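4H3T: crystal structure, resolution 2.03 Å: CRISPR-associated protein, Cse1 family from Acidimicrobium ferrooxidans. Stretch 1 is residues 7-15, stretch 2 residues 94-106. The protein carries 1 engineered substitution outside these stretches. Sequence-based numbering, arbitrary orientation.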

# COMPACT_ATOMS: atom_id res chain seq x y z
N GLU A 7 9.30 17.32 -34.55
CA GLU A 7 9.07 16.07 -33.84
C GLU A 7 8.60 16.34 -32.42
O GLU A 7 9.02 17.31 -31.79
CB GLU A 7 10.37 15.25 -33.79
CG GLU A 7 10.83 14.72 -35.13
CD GLU A 7 12.28 14.24 -35.14
OE1 GLU A 7 12.84 13.98 -34.05
OE2 GLU A 7 12.86 14.19 -36.24
N MSE A 8 7.71 15.51 -31.93
CA MSE A 8 7.26 15.56 -30.55
C MSE A 8 8.16 14.67 -29.66
O MSE A 8 8.39 13.51 -29.98
CB MSE A 8 5.80 15.09 -30.45
CG MSE A 8 4.86 16.01 -31.22
SE MSE A 8 3.08 15.34 -31.10
CE MSE A 8 3.20 13.96 -32.41
N HIS A 9 8.69 15.25 -28.60
CA HIS A 9 9.55 14.63 -27.62
C HIS A 9 9.17 15.07 -26.22
O HIS A 9 8.69 16.20 -26.04
CB HIS A 9 11.01 15.02 -27.88
CG HIS A 9 11.52 14.51 -29.19
ND1 HIS A 9 11.56 13.15 -29.47
CD2 HIS A 9 11.95 15.19 -30.28
CE1 HIS A 9 12.05 13.04 -30.70
NE2 HIS A 9 12.26 14.24 -31.24
N PHE A 10 9.37 14.18 -25.23
CA PHE A 10 9.18 14.49 -23.80
C PHE A 10 10.09 13.57 -23.02
O PHE A 10 9.77 12.41 -22.72
CB PHE A 10 7.70 14.41 -23.38
CG PHE A 10 7.42 14.95 -22.00
CD1 PHE A 10 7.33 16.33 -21.77
CD2 PHE A 10 7.31 14.10 -20.90
CE1 PHE A 10 7.05 16.82 -20.50
CE2 PHE A 10 7.03 14.59 -19.63
CZ PHE A 10 6.94 15.95 -19.43
N ASP A 11 11.29 14.07 -22.75
CA ASP A 11 12.36 13.33 -22.10
C ASP A 11 12.11 13.34 -20.59
O ASP A 11 12.29 14.35 -19.91
CB ASP A 11 13.74 13.93 -22.48
CG ASP A 11 14.98 13.25 -21.87
OD1 ASP A 11 14.83 12.42 -20.99
OD2 ASP A 11 16.08 13.58 -22.26
N LEU A 12 11.76 12.18 -20.07
CA LEU A 12 11.42 11.99 -18.65
C LEU A 12 12.62 12.15 -17.73
O LEU A 12 12.46 12.33 -16.51
CB LEU A 12 10.77 10.61 -18.45
CG LEU A 12 9.46 10.33 -19.20
CD1 LEU A 12 9.04 8.89 -18.97
CD2 LEU A 12 8.38 11.31 -18.80
N SER A 13 13.82 12.08 -18.27
CA SER A 13 14.99 12.35 -17.43
C SER A 13 15.22 13.85 -17.21
O SER A 13 15.93 14.19 -16.28
CB SER A 13 16.26 11.74 -18.03
OG SER A 13 16.77 12.49 -19.13
N SER A 14 14.70 14.76 -18.09
CA SER A 14 14.99 16.19 -17.98
C SER A 14 13.75 17.10 -17.94
O SER A 14 13.88 18.25 -17.56
CB SER A 14 15.91 16.62 -19.13
OG SER A 14 15.35 16.22 -20.37
N GLU A 15 12.57 16.58 -18.21
CA GLU A 15 11.31 17.37 -18.13
C GLU A 15 10.62 17.14 -16.81
O GLU A 15 10.66 16.01 -16.31
CB GLU A 15 10.31 16.94 -19.22
CG GLU A 15 10.86 17.12 -20.60
CD GLU A 15 10.70 18.48 -21.22
OE1 GLU A 15 10.54 19.49 -20.49
OE2 GLU A 15 10.73 18.53 -22.46
N TYR A 94 24.62 7.88 -15.99
CA TYR A 94 23.54 6.92 -16.29
C TYR A 94 22.57 7.51 -17.32
O TYR A 94 22.30 6.86 -18.33
CB TYR A 94 22.81 6.48 -15.01
CG TYR A 94 21.79 5.39 -15.27
CD1 TYR A 94 22.18 4.05 -15.33
CD2 TYR A 94 20.47 5.70 -15.53
CE1 TYR A 94 21.25 3.06 -15.62
CE2 TYR A 94 19.56 4.73 -15.91
CZ TYR A 94 19.94 3.41 -15.90
OH TYR A 94 18.99 2.47 -16.21
N PHE A 95 22.06 8.72 -17.09
CA PHE A 95 21.08 9.32 -18.02
C PHE A 95 21.71 9.69 -19.36
O PHE A 95 21.01 9.61 -20.36
CB PHE A 95 20.33 10.51 -17.41
CG PHE A 95 19.31 10.08 -16.40
CD1 PHE A 95 18.28 9.21 -16.76
CD2 PHE A 95 19.39 10.49 -15.07
CE1 PHE A 95 17.33 8.82 -15.84
CE2 PHE A 95 18.46 10.04 -14.13
CZ PHE A 95 17.48 9.16 -14.51
N ALA A 96 23.03 9.95 -19.44
CA ALA A 96 23.67 10.16 -20.75
C ALA A 96 23.60 8.83 -21.52
O ALA A 96 23.23 8.83 -22.68
CB ALA A 96 25.12 10.64 -20.61
N ARG A 97 23.87 7.69 -20.85
CA ARG A 97 23.80 6.38 -21.52
C ARG A 97 22.37 5.97 -21.93
O ARG A 97 22.21 5.37 -22.97
CB ARG A 97 24.39 5.27 -20.60
CG ARG A 97 24.24 3.80 -21.03
CD ARG A 97 25.21 3.35 -22.10
NE ARG A 97 25.08 1.93 -22.46
CZ ARG A 97 24.17 1.41 -23.30
NH1 ARG A 97 23.25 2.18 -23.87
NH2 ARG A 97 24.17 0.11 -23.55
N TRP A 98 21.35 6.25 -21.12
CA TRP A 98 20.03 5.68 -21.35
C TRP A 98 18.95 6.65 -21.72
O TRP A 98 17.80 6.20 -21.95
CB TRP A 98 19.62 4.95 -20.07
CG TRP A 98 20.47 3.73 -19.82
CD1 TRP A 98 21.49 3.60 -18.93
CD2 TRP A 98 20.48 2.55 -20.62
NE1 TRP A 98 22.09 2.38 -19.07
CE2 TRP A 98 21.49 1.70 -20.11
CE3 TRP A 98 19.73 2.12 -21.73
CZ2 TRP A 98 21.76 0.45 -20.65
CZ3 TRP A 98 20.00 0.88 -22.27
CH2 TRP A 98 20.99 0.04 -21.72
N ARG A 99 19.24 7.93 -21.84
CA ARG A 99 18.12 8.83 -22.09
C ARG A 99 17.44 8.62 -23.45
O ARG A 99 16.27 8.97 -23.54
CB ARG A 99 18.44 10.28 -21.89
CG ARG A 99 19.26 10.89 -22.94
CD ARG A 99 19.87 12.19 -22.44
NE ARG A 99 18.87 13.22 -22.14
CZ ARG A 99 19.16 14.47 -21.75
NH1 ARG A 99 20.42 14.85 -21.59
NH2 ARG A 99 18.19 15.34 -21.52
N HIS A 100 18.06 7.91 -24.41
CA HIS A 100 17.38 7.54 -25.67
C HIS A 100 16.18 6.57 -25.38
O HIS A 100 15.33 6.33 -26.24
CB HIS A 100 18.39 6.91 -26.66
CG HIS A 100 18.91 5.56 -26.21
ND1 HIS A 100 19.90 5.44 -25.22
CD2 HIS A 100 18.62 4.32 -26.68
CE1 HIS A 100 20.13 4.14 -25.08
NE2 HIS A 100 19.37 3.42 -25.91
N ARG A 101 16.11 6.05 -24.16
CA ARG A 101 15.02 5.16 -23.73
C ARG A 101 14.01 5.83 -22.80
O ARG A 101 13.01 5.17 -22.47
CB ARG A 101 15.60 3.92 -23.05
CG ARG A 101 16.49 3.08 -23.98
CD ARG A 101 15.73 2.45 -25.16
NE ARG A 101 14.67 1.52 -24.71
CZ ARG A 101 14.78 0.20 -24.55
NH1 ARG A 101 15.95 -0.41 -24.80
NH2 ARG A 101 13.75 -0.51 -24.13
N PHE A 102 14.22 7.12 -22.43
CA PHE A 102 13.32 7.86 -21.55
C PHE A 102 12.45 8.88 -22.28
O PHE A 102 11.82 9.69 -21.62
CB PHE A 102 14.13 8.57 -20.46
CG PHE A 102 14.52 7.59 -19.39
CD1 PHE A 102 13.64 7.25 -18.38
CD2 PHE A 102 15.79 7.01 -19.40
CE1 PHE A 102 13.99 6.30 -17.43
CE2 PHE A 102 16.13 6.04 -18.47
CZ PHE A 102 15.24 5.72 -17.47
N ASP A 103 12.35 8.80 -23.59
CA ASP A 103 11.48 9.71 -24.35
C ASP A 103 10.08 9.06 -24.43
O ASP A 103 9.86 8.00 -25.04
CB ASP A 103 12.13 10.06 -25.72
CG ASP A 103 11.33 11.01 -26.65
OD1 ASP A 103 10.31 11.58 -26.20
OD2 ASP A 103 11.72 11.14 -27.81
N LEU A 104 9.09 9.75 -23.84
CA LEU A 104 7.70 9.31 -23.86
C LEU A 104 7.13 9.19 -25.30
O LEU A 104 6.23 8.38 -25.52
CB LEU A 104 6.84 10.31 -23.07
CG LEU A 104 5.48 9.81 -22.58
CD1 LEU A 104 5.62 8.70 -21.54
CD2 LEU A 104 4.66 10.97 -22.02
N PHE A 105 7.61 10.01 -26.24
CA PHE A 105 7.11 10.00 -27.61
C PHE A 105 8.17 9.59 -28.63
O PHE A 105 8.03 9.90 -29.80
CB PHE A 105 6.53 11.38 -27.97
CG PHE A 105 5.54 11.90 -26.94
CD1 PHE A 105 4.50 11.10 -26.49
CD2 PHE A 105 5.68 13.17 -26.40
CE1 PHE A 105 3.57 11.59 -25.56
CE2 PHE A 105 4.72 13.69 -25.53
CZ PHE A 105 3.68 12.90 -25.10
N SER A 106 9.17 8.79 -28.22
CA SER A 106 10.17 8.27 -29.16
C SER A 106 9.45 7.44 -30.22
O SER A 106 8.51 6.71 -29.90
CB SER A 106 11.20 7.40 -28.45
OG SER A 106 11.99 6.68 -29.38
O HOH W 1 8.84 11.64 -31.80

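Two chain segments that do not form a regular sheet can still be joined by a single beta bridge together with carboxylate hydrogen bonds and a salt bridge. Residues 7-15 and 94-106 of this Cse1 family protein illustrate the principle with two aspartates, Asp11 and Asp103, whose backbones form a single beta bridge.

The charged anchor is the salt bridge between Asp11 and Arg99. Asp11 OD2 lies 2.8 Å from Arg99 NE and 2.8 Å from Arg99 NH2, accepting a hydrogen bond from each near the plane of the guanidinium. The other oxygen faces its own stretch: Asp11 OD1 accepts from Ser13 N at 2.9 Å and from Ser13 OG at 2.7 Å, so both carboxylate oxygens are engaged, OD2 by the arginine and OD1 by Ser13. A weak bond from Arg99 NH2 to Ser14 OG, 3.2 Å, extends the contact.

Asp103 plays the corresponding part from the second stretch. Its OD2 accepts a hydrogen bond from His9 ND1 at 2.6 Å, at the edge of the imidazole, while Asp103 OD1 receives Phe10 N at 2.9 Å and, within its own stretch, Phe105 N at 3.1 Å. One carboxylate thus ties the start of a type I turn, Asp103 to Ser106, to the backbone of the partner. His9 is held from its other nitrogen too, since His9 NE2 donates to Glu7 OE1 at 2.9 Å. Both aspartates have chi1 near 180°, and in both the side chain leaves sideways before its end comes nearer the other stretch.

Between these side-chain contacts run two nearly straight backbone bonds, Leu104 N to Phe10 O at 3.0 Å and Leu12 N to Phe102 O at 2.9 Å. They fall on alternate residues of stretch 1, with Asp11 between them. Farther along, a water donates to Met8 O at 2.6 Å and to Phe105 O at 2.8 Å, bridging two carbonyls that could not bond directly to each other.

Apolar side chains pack around this polar framework, and the two stretches together bury 643 Å². The Phe105 side chain packs against the Met8-Phe10 segment, with Phe10 CB 3.7 Å from Phe105 CE2. Leu12, buried and pointing toward stretch 2, meets Leu104 through their CD1 atoms at 4.3 Å, and its CB lies at the edge of the Phe102 ring. Ser13 CB lies 3.5 Å from Phe95 CD1, while its hydroxyl donates to Asp11 OD1.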